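Local coordinates for protein VirX1 (Cyanophage Syn10, PDB 6QGM) that iodinates diverse substrates as a viral halogenase, probably using reduced flavin in the manner of the flavin-dependent tryptophan halogenases, at residues B[21-26]-B[368-373]; B[33-38]-B[187-192]; B[52-57]-B[163-168]; B[333-338]-B[387-392]. All blocks are in the same frame, centred on the assembly; numbering follows the deposited sequence.

Interaction 1 of 4, residues B[21-26]-B[368-373]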
loop_
_atom_site.group_PDB
_atom_site.type_symbol
_atom_site.label_atom_id
_atom_site.label_comp_id
_atom_site.label_asym_id
_atom_site.label_seq_id
_atom_site.Cartn_x
_atom_site.Cartn_y
_atom_site.Cartn_z
ATOM N N ALA B 21 20.041 31.052 -11.116
ATOM C CA ALA B 21 19.348 32.017 -10.226
ATOM C C ALA B 21 19.055 31.360 -8.871
ATOM O O ALA B 21 19.499 31.906 -7.842
ATOM C CB ALA B 21 18.081 32.512 -10.871
ATOM N N ALA B 22 18.348 30.222 -8.881
ATOM C CA ALA B 22 17.969 29.432 -7.680
ATOM C C ALA B 22 19.206 29.124 -6.832
ATOM O O ALA B 22 19.203 29.464 -5.643
ATOM C CB ALA B 22 17.272 28.163 -8.087
ATOM N N LEU B 23 20.228 28.513 -7.433
ATOM C CA LEU B 23 21.479 28.118 -6.734
ATOM C C LEU B 23 22.173 29.369 -6.179
ATOM O O LEU B 23 22.582 29.333 -5.005
ATOM C CB LEU B 23 22.381 27.340 -7.700
ATOM C CG LEU B 23 21.923 25.904 -8.011
ATOM C CD1 LEU B 23 22.936 25.162 -8.880
ATOM C CD2 LEU B 23 21.663 25.106 -6.744
ATOM N N SER B 24 22.291 30.439 -6.975
ATOM C CA SER B 24 23.013 31.684 -6.588
ATOM C C SER B 24 22.343 32.332 -5.359
ATOM O O SER B 24 23.068 32.877 -4.506
ATOM C CB SER B 24 23.117 32.653 -7.743
ATOM O OG SER B 24 21.878 33.305 -7.979
ATOM N N LYS B 25 21.012 32.250 -5.266
ATOM C CA LYS B 25 20.196 32.917 -4.219
ATOM C C LYS B 25 20.028 31.987 -3.009
ATOM O O LYS B 25 20.273 32.463 -1.886
ATOM C CB LYS B 25 18.848 33.359 -4.795
ATOM C CG LYS B 25 17.910 34.016 -3.797
ATOM C CD LYS B 25 17.048 35.103 -4.372
ATOM C CE LYS B 25 16.138 35.743 -3.335
ATOM N NZ LYS B 25 15.247 34.750 -2.683
ATOM N N LEU B 26 19.643 30.719 -3.212
ATOM C CA LEU B 26 19.279 29.770 -2.120
ATOM C C LEU B 26 20.506 28.976 -1.632
ATOM O O LEU B 26 20.395 28.333 -0.576
ATOM C CB LEU B 26 18.177 28.831 -2.617
ATOM C CG LEU B 26 16.931 29.508 -3.194
ATOM C CD1 LEU B 26 15.967 28.499 -3.785
ATOM C CD2 LEU B 26 16.227 30.324 -2.139
ATOM N N ASN B 368 14.736 20.155 -5.601
ATOM C CA ASN B 368 15.297 18.906 -5.004
ATOM C C ASN B 368 16.828 19.002 -4.870
ATOM O O ASN B 368 17.384 18.459 -3.886
ATOM C CB ASN B 368 14.867 17.661 -5.782
ATOM C CG ASN B 368 13.391 17.375 -5.679
ATOM O OD1 ASN B 368 12.687 18.010 -4.899
ATOM N ND2 ASN B 368 12.914 16.428 -6.472
ATOM N N LEU B 369 17.492 19.676 -5.803
ATOM C CA LEU B 369 18.960 19.902 -5.754
ATOM C C LEU B 369 19.288 20.906 -4.644
ATOM O O LEU B 369 20.201 20.615 -3.844
ATOM C CB LEU B 369 19.433 20.417 -7.114
ATOM C CG LEU B 369 20.943 20.512 -7.269
ATOM C CD1 LEU B 369 21.584 19.147 -7.028
ATOM C CD2 LEU B 369 21.289 21.071 -8.644
ATOM N N VAL B 370 18.566 22.035 -4.603
ATOM C CA VAL B 370 18.716 23.106 -3.573
ATOM C C VAL B 370 18.504 22.471 -2.199
ATOM O O VAL B 370 19.254 22.832 -1.256
ATOM C CB VAL B 370 17.751 24.286 -3.809
ATOM C CG1 VAL B 370 17.663 25.201 -2.601
ATOM C CG2 VAL B 370 18.146 25.103 -5.024
ATOM N N TYR B 371 17.533 21.559 -2.100
ATOM C CA TYR B 371 17.156 20.868 -0.840
ATOM C C TYR B 371 18.360 20.078 -0.323
ATOM O O TYR B 371 18.715 20.236 0.853
ATOM C CB TYR B 371 15.917 19.995 -1.057
ATOM C CG TYR B 371 15.541 19.168 0.142
ATOM C CD1 TYR B 371 14.722 19.685 1.128
ATOM C CD2 TYR B 371 16.012 17.879 0.303
ATOM C CE1 TYR B 371 14.365 18.943 2.241
ATOM C CE2 TYR B 371 15.695 17.131 1.420
ATOM C CZ TYR B 371 14.865 17.663 2.394
ATOM O OH TYR B 371 14.539 16.925 3.496
ATOM N N LEU B 372 18.996 19.278 -1.186
ATOM C CA LEU B 372 20.144 18.413 -0.804
ATOM C C LEU B 372 21.391 19.259 -0.513
ATOM O O LEU B 372 22.132 18.930 0.433
ATOM C CB LEU B 372 20.399 17.404 -1.932
ATOM C CG LEU B 372 19.363 16.290 -2.070
ATOM C CD1 LEU B 372 19.768 15.322 -3.152
ATOM C CD2 LEU B 372 19.169 15.540 -0.761
ATOM N N ILE B 373 21.652 20.293 -1.306
ATOM C CA ILE B 373 22.883 21.126 -1.155
ATOM C C ILE B 373 22.800 21.931 0.157
ATOM O O ILE B 373 23.855 22.092 0.791
ATOM C CB ILE B 373 23.090 21.997 -2.410
ATOM C CG1 ILE B 373 23.542 21.125 -3.589
ATOM C CG2 ILE B 373 24.056 23.136 -2.129
ATOM C CD1 ILE B 373 23.662 21.866 -4.905
#
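Val370 points at helix 14-26 and sets its two methyl groups against different residues there, so that this one side chain carries most of the contact. Val370 CG1, anti to the backbone N, lies 3.7 Å from Leu26 CB, the two side chains crossing at about a right angle. Val370 CG2 turns to the other flank and lies 3.9 Å from Leu23 CD2; here the side chains run past one another in opposite directions. Leu23 leaves its helix beside the contact, CG next to the backbone N, and its extended chi2 (-175°) brings CD1 and CD2 across. Leu23 CD2 also reaches Ile373 CD1 at 4.2 Å, while Leu23 CD1 stands 4.4 Å from Leu369 CD2. The CB of Ala22 adds a looser touch on Val370 CG2. No hydrogen bond joins the segments, and the grip is wholly aliphatic. The axes of segments 21-26 and 368-373 run roughly parallel, crossing at -28° with a closest approach of 10.3 Å. Polar groups face other partners: Ser24 OG bonds back to Ala21 O and to Asn184, and Lys25 forms a salt bridge with Asp61. Helix 14-26, which follows the first strand and a glycine-rich turn consistent with a Rossmann-type unit, rests on helix 169-181 and strand 31-36, whereas helix 360-373 backs onto helix 382-408, and Tyr476 of the second subunit packs on Leu26 and Val370.

Interaction 2 of 4, residues B[33-38]-B[187-192]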
loop_
_atom_site.group_PDB
_atom_site.type_symbol
_atom_site.label_atom_id
_atom_site.label_comp_id
_atom_site.label_asym_id
_atom_site.label_seq_id
_atom_site.Cartn_x
_atom_site.Cartn_y
_atom_site.Cartn_z
ATOM N N ALA B 33 29.216 28.717 -12.220
ATOM C CA ALA B 33 29.474 29.174 -13.604
ATOM C C ALA B 33 28.379 28.613 -14.510
ATOM O O ALA B 33 27.895 27.481 -14.232
ATOM C CB ALA B 33 30.842 28.744 -14.049
ATOM N N LEU B 34 27.963 29.391 -15.517
ATOM C CA LEU B 34 27.034 28.926 -16.582
ATOM C C LEU B 34 27.703 29.067 -17.948
ATOM O O LEU B 34 28.074 30.200 -18.314
ATOM C CB LEU B 34 25.721 29.709 -16.537
ATOM C CG LEU B 34 24.620 29.129 -17.425
ATOM C CD1 LEU B 34 23.266 29.256 -16.771
ATOM C CD2 LEU B 34 24.625 29.763 -18.809
ATOM N N ILE B 35 27.825 27.943 -18.660
ATOM C CA ILE B 35 28.431 27.847 -20.018
ATOM C C ILE B 35 27.290 27.871 -21.035
ATOM O O ILE B 35 26.404 26.986 -20.973
ATOM C CB ILE B 35 29.293 26.577 -20.126
ATOM C CG1 ILE B 35 30.480 26.623 -19.158
ATOM C CG2 ILE B 35 29.736 26.348 -21.555
ATOM C CD1 ILE B 35 30.903 25.275 -18.646
ATOM N N GLU B 36 27.322 28.860 -21.924
ATOM C CA GLU B 36 26.262 29.136 -22.924
ATOM C C GLU B 36 26.980 29.350 -24.258
ATOM O O GLU B 36 28.037 29.998 -24.244
ATOM C CB GLU B 36 25.431 30.307 -22.398
ATOM C CG GLU B 36 24.648 31.083 -23.438
ATOM C CD GLU B 36 23.998 32.329 -22.856
ATOM O OE1 GLU B 36 23.018 32.182 -22.112
ATOM O OE2 GLU B 36 24.478 33.464 -23.135
ATOM N N ASP B 37 26.486 28.746 -25.344
ATOM C CA ASP B 37 27.048 28.865 -26.716
ATOM C C ASP B 37 26.425 30.097 -27.370
ATOM O O ASP B 37 25.223 30.106 -27.633
ATOM C CB ASP B 37 26.765 27.610 -27.539
ATOM C CG ASP B 37 27.438 27.574 -28.903
ATOM O OD1 ASP B 37 27.585 28.661 -29.524
ATOM O OD2 ASP B 37 27.812 26.446 -29.332
ATOM N N PRO B 38 27.205 31.164 -27.630
ATOM C CA PRO B 38 26.663 32.354 -28.283
ATOM C C PRO B 38 25.940 32.032 -29.610
ATOM O O PRO B 38 24.938 32.644 -29.891
ATOM C CB PRO B 38 27.893 33.243 -28.535
ATOM C CG PRO B 38 28.959 32.747 -27.572
ATOM C CD PRO B 38 28.622 31.304 -27.258
ATOM N N LYS B 187 29.236 33.203 -12.791
ATOM C CA LYS B 187 30.256 33.454 -13.844
ATOM C C LYS B 187 29.709 32.984 -15.191
ATOM O O LYS B 187 29.537 31.783 -15.370
ATOM C CB LYS B 187 31.552 32.738 -13.477
ATOM C CG LYS B 187 32.810 33.394 -14.001
ATOM C CD LYS B 187 34.003 32.599 -13.529
ATOM C CE LYS B 187 34.072 31.229 -14.185
ATOM N NZ LYS B 187 34.186 30.097 -13.225
ATOM N N HIS B 188 29.412 33.921 -16.080
ATOM C CA HIS B 188 28.924 33.681 -17.460
ATOM C C HIS B 188 30.117 33.344 -18.345
ATOM O O HIS B 188 30.981 34.200 -18.466
ATOM C CB HIS B 188 28.186 34.917 -17.968
ATOM C CG HIS B 188 27.337 34.678 -19.158
ATOM N ND1 HIS B 188 26.983 35.697 -20.008
ATOM C CD2 HIS B 188 26.799 33.553 -19.661
ATOM C CE1 HIS B 188 26.247 35.208 -20.984
ATOM N NE2 HIS B 188 26.113 33.892 -20.789
ATOM N N ILE B 189 30.159 32.132 -18.899
ATOM C CA ILE B 189 31.260 31.639 -19.780
ATOM C C ILE B 189 30.691 31.363 -21.176
ATOM O O ILE B 189 29.846 30.450 -21.302
ATOM C CB ILE B 189 31.938 30.396 -19.174
ATOM C CG1 ILE B 189 32.612 30.733 -17.840
ATOM C CG2 ILE B 189 32.905 29.770 -20.173
ATOM C CD1 ILE B 189 33.116 29.526 -17.101
ATOM N N GLN B 190 31.145 32.135 -22.168
ATOM C CA GLN B 190 30.709 32.027 -23.579
ATOM C C GLN B 190 31.558 30.949 -24.242
ATOM O O GLN B 190 32.783 31.094 -24.248
ATOM C CB GLN B 190 30.880 33.367 -24.305
ATOM C CG GLN B 190 30.177 34.561 -23.659
ATOM C CD GLN B 190 28.708 34.676 -23.997
ATOM O OE1 GLN B 190 27.880 33.929 -23.478
ATOM N NE2 GLN B 190 28.377 35.608 -24.876
ATOM N N GLY B 191 30.944 29.881 -24.745
ATOM C CA GLY B 191 31.688 28.753 -25.319
ATOM C C GLY B 191 30.812 27.561 -25.640
ATOM O O GLY B 191 29.705 27.459 -25.102
ATOM N N LYS B 192 31.300 26.727 -26.553
ATOM C CA LYS B 192 30.704 25.433 -26.967
ATOM C C LYS B 192 31.443 24.334 -26.199
ATOM O O LYS B 192 32.683 24.293 -26.292
ATOM C CB LYS B 192 30.843 25.266 -28.486
ATOM C CG LYS B 192 30.430 23.905 -29.038
ATOM C CD LYS B 192 30.235 23.869 -30.516
ATOM C CE LYS B 192 30.264 22.466 -31.076
ATOM N NZ LYS B 192 30.589 22.506 -32.521
#
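Backbone pairing is the tight part of this contact. Strands 33-36 and 187-190 run parallel, with Ala33 beside Lys187 and Ile35 beside Ile189, and hydrogen bonds pass to and fro between them. Leu34 N gives to Lys187 O at 2.9 Å, and Leu34 O takes Ile189 N in a nearly straight bond (175°). Glu36 N then gives to Ile189 O, nearly along the C=O axis, and Glu36 O accepts Gly191 N at 3.0 Å, carrying the ladder on to Gly191. On the face bearing Ala33, the side chains of Ile35 and Ile189 lie side by side and point the same way, with Ile35 CG1 4.0 Å from Ile189 CB; Leu211 of the next strand packs on both.

The face bearing Glu36 is polar. Glu36, its CG anti to the backbone N, swings its carboxylate to the ring edge of His188, where His188 NE2 gives Glu36 OE2 a weak, bent bond of 2.9 Å; the carboxylate and ring planes stand 85° apart. Trp17 meets both, bonding Glu36 OE1 through NE1 and lying edge-to-face with His188. The solvent side is looser: Pro38 CG only brushes Gln190 CB at 3.8 Å, and Asp37 lies alongside the aliphatic part of Lys192 while its OD1 binds Asn39 N. Strand 31-36, paired on its other edge with strand 6-10, is the second strand of a Rossmann-type beta-alpha-beta unit; an acidic residue at its end, here Glu36, is consistent with the dinucleotide-binding fold of flavin-dependent halogenases.

Interaction 3 of 4, residues B[52-57]-B[163-168]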
loop_
_atom_site.group_PDB
_atom_site.type_symbol
_atom_site.label_atom_id
_atom_site.label_comp_id
_atom_site.label_asym_id
_atom_site.label_seq_id
_atom_site.Cartn_x
_atom_site.Cartn_y
_atom_site.Cartn_z
ATOM N N HIS B 52 2.770 24.823 -9.309
ATOM C CA HIS B 52 4.142 24.488 -8.828
ATOM C C HIS B 52 5.082 25.691 -9.027
ATOM O O HIS B 52 5.920 25.960 -8.148
ATOM C CB HIS B 52 4.696 23.251 -9.591
ATOM C CG HIS B 52 4.522 21.891 -8.966
ATOM N ND1 HIS B 52 3.299 21.212 -8.948
ATOM C CD2 HIS B 52 5.426 21.058 -8.394
ATOM C CE1 HIS B 52 3.455 20.047 -8.343
ATOM N NE2 HIS B 52 4.755 19.931 -7.987
ATOM N N PHE B 53 4.950 26.376 -10.168
ATOM C CA PHE B 53 5.787 27.531 -10.603
ATOM C C PHE B 53 5.734 28.662 -9.577
ATOM O O PHE B 53 6.741 29.385 -9.435
ATOM C CB PHE B 53 5.308 28.031 -11.961
ATOM C CG PHE B 53 6.237 28.988 -12.669
ATOM C CD1 PHE B 53 7.505 28.601 -13.061
ATOM C CD2 PHE B 53 5.827 30.270 -12.986
ATOM C CE1 PHE B 53 8.343 29.472 -13.737
ATOM C CE2 PHE B 53 6.670 31.147 -13.645
ATOM C CZ PHE B 53 7.925 30.745 -14.026
ATOM N N ASN B 54 4.591 28.822 -8.897
ATOM C CA ASN B 54 4.390 29.874 -7.868
ATOM C C ASN B 54 5.401 29.654 -6.727
ATOM O O ASN B 54 5.971 30.668 -6.242
ATOM C CB ASN B 54 2.934 29.949 -7.404
ATOM C CG ASN B 54 1.975 30.500 -8.430
ATOM O OD1 ASN B 54 1.934 31.713 -8.651
ATOM N ND2 ASN B 54 1.184 29.630 -9.038
ATOM N N LYS B 55 5.645 28.398 -6.326
ATOM C CA LYS B 55 6.618 28.054 -5.256
ATOM C C LYS B 55 8.012 28.543 -5.672
ATOM O O LYS B 55 8.711 29.127 -4.820
ATOM C CB LYS B 55 6.678 26.539 -5.024
ATOM C CG LYS B 55 7.541 26.050 -3.875
ATOM C CD LYS B 55 8.117 24.678 -4.130
ATOM C CE LYS B 55 8.617 24.070 -2.844
ATOM N NZ LYS B 55 8.622 22.590 -2.913
ATOM N N PHE B 56 8.403 28.293 -6.926
ATOM C CA PHE B 56 9.701 28.727 -7.496
ATOM C C PHE B 56 9.776 30.253 -7.392
ATOM O O PHE B 56 10.755 30.785 -6.822
ATOM C CB PHE B 56 9.868 28.216 -8.934
ATOM C CG PHE B 56 11.180 28.586 -9.572
ATOM C CD1 PHE B 56 12.306 27.806 -9.367
ATOM C CD2 PHE B 56 11.301 29.736 -10.344
ATOM C CE1 PHE B 56 13.528 28.181 -9.903
ATOM C CE2 PHE B 56 12.519 30.093 -10.901
ATOM C CZ PHE B 56 13.630 29.315 -10.677
ATOM N N LEU B 57 8.759 30.947 -7.903
ATOM C CA LEU B 57 8.722 32.435 -7.904
ATOM C C LEU B 57 8.841 32.957 -6.465
ATOM O O LEU B 57 9.636 33.896 -6.237
ATOM C CB LEU B 57 7.427 32.894 -8.575
ATOM C CG LEU B 57 7.380 32.692 -10.088
ATOM C CD1 LEU B 57 5.951 32.843 -10.595
ATOM C CD2 LEU B 57 8.344 33.650 -10.783
ATOM N N THR B 163 -3.476 31.096 -9.458
ATOM C CA THR B 163 -3.192 31.666 -10.796
ATOM C C THR B 163 -1.741 31.359 -11.139
ATOM O O THR B 163 -0.865 31.733 -10.346
ATOM C CB THR B 163 -3.494 33.164 -10.861
ATOM O OG1 THR B 163 -4.814 33.408 -10.363
ATOM C CG2 THR B 163 -3.416 33.687 -12.271
ATOM N N ALA B 164 -1.527 30.677 -12.266
ATOM C CA ALA B 164 -0.206 30.446 -12.894
ATOM C C ALA B 164 -0.053 31.407 -14.083
ATOM O O ALA B 164 -0.791 32.412 -14.126
ATOM C CB ALA B 164 -0.075 29.003 -13.303
ATOM N N TYR B 165 0.871 31.125 -15.016
ATOM C CA TYR B 165 1.412 32.126 -15.979
ATOM C C TYR B 165 1.669 31.482 -17.343
ATOM O O TYR B 165 2.012 30.296 -17.399
ATOM C CB TYR B 165 2.705 32.727 -15.428
ATOM C CG TYR B 165 2.606 33.224 -14.005
ATOM C CD1 TYR B 165 2.819 32.380 -12.926
ATOM C CD2 TYR B 165 2.288 34.538 -13.723
ATOM C CE1 TYR B 165 2.728 32.821 -11.614
ATOM C CE2 TYR B 165 2.183 34.997 -12.419
ATOM C CZ TYR B 165 2.413 34.141 -11.361
ATOM O OH TYR B 165 2.325 34.604 -10.084
ATOM N N HIS B 166 1.448 32.246 -18.411
ATOM C CA HIS B 166 2.022 32.045 -19.773
ATOM C C HIS B 166 3.269 32.923 -19.878
ATOM O O HIS B 166 3.160 34.102 -19.544
ATOM C CB HIS B 166 1.003 32.402 -20.867
ATOM C CG HIS B 166 -0.287 31.661 -20.754
ATOM N ND1 HIS B 166 -1.478 32.290 -20.465
ATOM C CD2 HIS B 166 -0.585 30.360 -20.911
ATOM C CE1 HIS B 166 -2.452 31.409 -20.468
ATOM N NE2 HIS B 166 -1.929 30.210 -20.748
ATOM N N ILE B 167 4.412 32.369 -20.270
ATOM C CA ILE B 167 5.711 33.101 -20.315
ATOM C C ILE B 167 6.417 32.796 -21.635
ATOM O O ILE B 167 6.208 31.700 -22.199
ATOM C CB ILE B 167 6.581 32.728 -19.098
ATOM C CG1 ILE B 167 7.107 31.297 -19.190
ATOM C CG2 ILE B 167 5.817 32.963 -17.788
ATOM C CD1 ILE B 167 7.988 30.888 -18.037
ATOM N N ASP B 168 7.218 33.746 -22.111
ATOM C CA ASP B 168 8.305 33.511 -23.094
ATOM C C ASP B 168 9.491 33.003 -22.271
ATOM O O ASP B 168 10.059 33.805 -21.503
ATOM C CB ASP B 168 8.600 34.794 -23.875
ATOM C CG ASP B 168 9.807 34.762 -24.802
ATOM O OD1 ASP B 168 10.773 34.031 -24.512
ATOM O OD2 ASP B 168 9.791 35.492 -25.798
#
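A helix laid across a beta-sheet is the motif here: segment 52-57 of helix 52-59 crosses strand 164-168, the central strand of a small antiparallel sheet, at 83° to it, deep within the halogenase fold. Tyr165 is the hub. Its side chain leaves the strand toward the helix, CG anti to the carbonyl carbon, and three residues of the helix gather round it. Phe53 crosses it at about a right angle, presenting the edge of its own ring so that Phe53 CD2 lies 3.7 Å from Tyr165 CD1; the planes stand 65° apart, an oblique pairing. The tip of the Phe53 ring, CZ, meets Ile167 CD1 end to end at 4.0 Å. Leu57 also comes tip first, with CD1 against Tyr165 CE1 and CZ. Trp67 packs edge-to-face on Tyr165 and touches Phe53, Leu57 and Ile167, closing an apolar cluster. Tyr165 OH bonds Asp64; Asn54 OD1 merely lies close to the edge of the tyrosine ring, 3.3 Å from Tyr165 CE1. Asn54 CG lies beside its own backbone N, which brings the amide up to the start of the strand. There Asn54 ND2, already bonded to Gly51 O, gives a second bond to Thr163 O at 3.2 Å, bent to 145°; the carbonyl oxygen lies close to the amide plane, yet ND2 approaches it from above the carbonyl plane.

Interaction 4 of 4, residues B[333-338]-B[387-392]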
loop_
_atom_site.group_PDB
_atom_site.type_symbol
_atom_site.label_atom_id
_atom_site.label_comp_id
_atom_site.label_asym_id
_atom_site.label_seq_id
_atom_site.Cartn_x
_atom_site.Cartn_y
_atom_site.Cartn_z
ATOM N N ARG B 333 15.417 9.852 -19.038
ATOM C CA ARG B 333 16.636 9.072 -18.741
ATOM C C ARG B 333 16.310 8.139 -17.564
ATOM O O ARG B 333 15.418 8.471 -16.739
ATOM C CB ARG B 333 17.795 10.013 -18.422
ATOM C CG ARG B 333 18.106 11.024 -19.515
ATOM C CD ARG B 333 18.713 10.354 -20.728
ATOM N NE ARG B 333 18.577 11.149 -21.940
ATOM C CZ ARG B 333 19.040 10.769 -23.118
ATOM N NH1 ARG B 333 19.688 9.622 -23.232
ATOM N NH2 ARG B 333 18.860 11.528 -24.176
ATOM N N THR B 334 17.008 7.009 -17.479
ATOM C CA THR B 334 16.800 5.989 -16.415
ATOM C C THR B 334 17.243 6.568 -15.065
ATOM O O THR B 334 16.867 6.003 -14.037
ATOM C CB THR B 334 17.497 4.676 -16.807
ATOM O OG1 THR B 334 18.889 4.913 -16.993
ATOM C CG2 THR B 334 16.954 4.103 -18.095
ATOM N N ARG B 335 18.031 7.648 -15.088
ATOM C CA ARG B 335 18.477 8.391 -13.890
ATOM C C ARG B 335 18.756 9.839 -14.276
ATOM O O ARG B 335 19.235 10.071 -15.401
ATOM C CB ARG B 335 19.759 7.795 -13.318
ATOM C CG ARG B 335 19.559 6.492 -12.562
ATOM C CD ARG B 335 20.866 5.981 -11.991
ATOM N NE ARG B 335 21.829 5.763 -13.053
ATOM C CZ ARG B 335 23.112 5.496 -12.870
ATOM N NH1 ARG B 335 23.601 5.353 -11.652
ATOM N NH2 ARG B 335 23.902 5.331 -13.910
ATOM N N ALA B 336 18.501 10.766 -13.353
ATOM C CA ALA B 336 18.729 12.218 -13.514
ATOM C C ALA B 336 20.133 12.582 -13.015
ATOM O O ALA B 336 20.823 13.391 -13.686
ATOM C CB ALA B 336 17.674 12.958 -12.748
ATOM N N TRP B 337 20.532 12.007 -11.872
ATOM C CA TRP B 337 21.853 12.224 -11.234
ATOM C C TRP B 337 22.725 10.994 -11.466
ATOM O O TRP B 337 22.433 9.945 -10.873
ATOM C CB TRP B 337 21.663 12.512 -9.748
ATOM C CG TRP B 337 22.815 13.233 -9.115
ATOM C CD1 TRP B 337 24.136 13.163 -9.455
ATOM C CD2 TRP B 337 22.731 14.134 -7.999
ATOM N NE1 TRP B 337 24.880 13.958 -8.630
ATOM C CE2 TRP B 337 24.046 14.571 -7.729
ATOM C CE3 TRP B 337 21.677 14.615 -7.219
ATOM C CZ2 TRP B 337 24.331 15.469 -6.700
ATOM C CZ3 TRP B 337 21.964 15.504 -6.208
ATOM C CH2 TRP B 337 23.273 15.910 -5.938
ATOM N N VAL B 338 23.729 11.121 -12.333
ATOM C CA VAL B 338 24.683 10.030 -12.684
ATOM C C VAL B 338 26.093 10.564 -12.443
ATOM O O VAL B 338 26.424 11.623 -13.023
ATOM C CB VAL B 338 24.500 9.591 -14.149
ATOM C CG1 VAL B 338 25.558 8.594 -14.578
ATOM C CG2 VAL B 338 23.113 9.043 -14.390
ATOM N N GLY B 387 17.817 8.808 -3.795
ATOM C CA GLY B 387 16.535 9.405 -3.374
ATOM C C GLY B 387 16.047 10.454 -4.350
ATOM O O GLY B 387 14.845 10.460 -4.651
ATOM N N PHE B 388 16.948 11.321 -4.823
ATOM C CA PHE B 388 16.693 12.377 -5.851
ATOM C C PHE B 388 16.174 11.725 -7.140
ATOM O O PHE B 388 15.181 12.186 -7.718
ATOM C CB PHE B 388 17.988 13.153 -6.114
ATOM C CG PHE B 388 17.881 14.237 -7.143
ATOM C CD1 PHE B 388 17.962 13.962 -8.495
ATOM C CD2 PHE B 388 17.741 15.544 -6.759
ATOM C CE1 PHE B 388 17.882 14.980 -9.436
ATOM C CE2 PHE B 388 17.669 16.567 -7.694
ATOM C CZ PHE B 388 17.709 16.280 -9.035
ATOM N N ASN B 389 16.864 10.668 -7.591
ATOM C CA ASN B 389 16.520 9.897 -8.815
ATOM C C ASN B 389 15.125 9.291 -8.610
ATOM O O ASN B 389 14.276 9.450 -9.483
ATOM C CB ASN B 389 17.602 8.867 -9.157
ATOM C CG ASN B 389 18.883 9.492 -9.684
ATOM O OD1 ASN B 389 18.892 10.628 -10.152
ATOM N ND2 ASN B 389 19.978 8.751 -9.640
ATOM N N TYR B 390 14.879 8.653 -7.472
ATOM C CA TYR B 390 13.572 8.015 -7.180
ATOM C C TYR B 390 12.474 9.077 -7.180
ATOM O O TYR B 390 11.469 8.894 -7.872
ATOM C CB TYR B 390 13.581 7.236 -5.865
ATOM C CG TYR B 390 12.262 6.549 -5.622
ATOM C CD1 TYR B 390 11.181 7.244 -5.111
ATOM C CD2 TYR B 390 12.066 5.227 -5.966
ATOM C CE1 TYR B 390 9.949 6.641 -4.929
ATOM C CE2 TYR B 390 10.847 4.603 -5.768
ATOM C CZ TYR B 390 9.783 5.309 -5.249
ATOM O OH TYR B 390 8.589 4.674 -5.032
ATOM N N THR B 391 12.644 10.161 -6.432
ATOM C CA THR B 391 11.608 11.212 -6.299
ATOM C C THR B 391 11.222 11.732 -7.681
ATOM O O THR B 391 10.015 11.853 -7.952
ATOM C CB THR B 391 12.080 12.343 -5.387
ATOM O OG1 THR B 391 12.212 11.712 -4.111
ATOM C CG2 THR B 391 11.157 13.540 -5.352
ATOM N N CYS B 392 12.192 12.019 -8.538
ATOM C CA CYS B 392 11.920 12.785 -9.772
ATOM C C CYS B 392 11.466 11.819 -10.873
ATOM O O CYS B 392 10.680 12.235 -11.744
ATOM C CB CYS B 392 13.112 13.663 -10.127
ATOM S SG CYS B 392 14.229 12.928 -11.335
#
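With CG anti to its carbonyl carbon (chi1 -72°) and the amide turned only slightly at chi2 (-20°), Asn389 reaches out from helix 382-408 and lays its side chain against the backbone of 336-337. Trp337 and Phe388 instead hold CG anti to the backbone N, which brings the indole edge up to the phenyl face. The amide works as a two-sided clamp. Asn389 OD1 accepts Trp337 N at 2.7 Å, in the carbonyl plane and on a lone pair, while Asn389 ND2 gives to Trp337 O at 3.0 Å in an almost straight bond, again on a lone pair and in the plane of the amide. A third bond, from Ala336 N to Asn389 OD1, is weak and bent at 3.2 Å. Beyond this clamp the indole and Phe388 form a T-shaped pair with planes 87° apart; Trp337 CE3 stands 3.8 Å from Phe388 CG. Ala336 CB fits against the rim of the same phenyl ring, 3.9 Å from Phe388 CE1, and Ala336 CB touches Cys392 SG at 3.7 Å. The aliphatic part of Arg335 passes beside Asn389 ND2, and its guanidinium goes on to a salt bridge with Glu239. Strand 337-338 is the outermost strand, within this chain, of the eight-stranded mixed sheet that also holds strands 6-10 and 31-36. The paired bonds from one buried amide fix its rotation and meet the hydrogen-bonding needs of Trp337's peptide N and O, much as a neighbouring strand would.

How the interactions relate
From the N terminus, helix 14-26 comes first, and interaction 1 joins it to helix 360-373, closing the longest loop. Nested inside is interaction 2, pairing strand 31-36 with strand 187-198, and within that interaction 3, where helix 52-59 meets strand 164-168. Interaction 4 opens after both have closed and crosses interaction 1, because segment 333-338 precedes helix 360-373 while helix 382-408 follows it. Interactions 2 and 4 reach the eight-stranded sheet at two places about 26 Å apart between centres. Touching through Asn368 and Phe388, interactions 1 and 4 link the first helix of the Rossmann-type unit to that sheet's edge through helices 360-373 and 382-408; Ala22 and Phe56 join interactions 1 and 3.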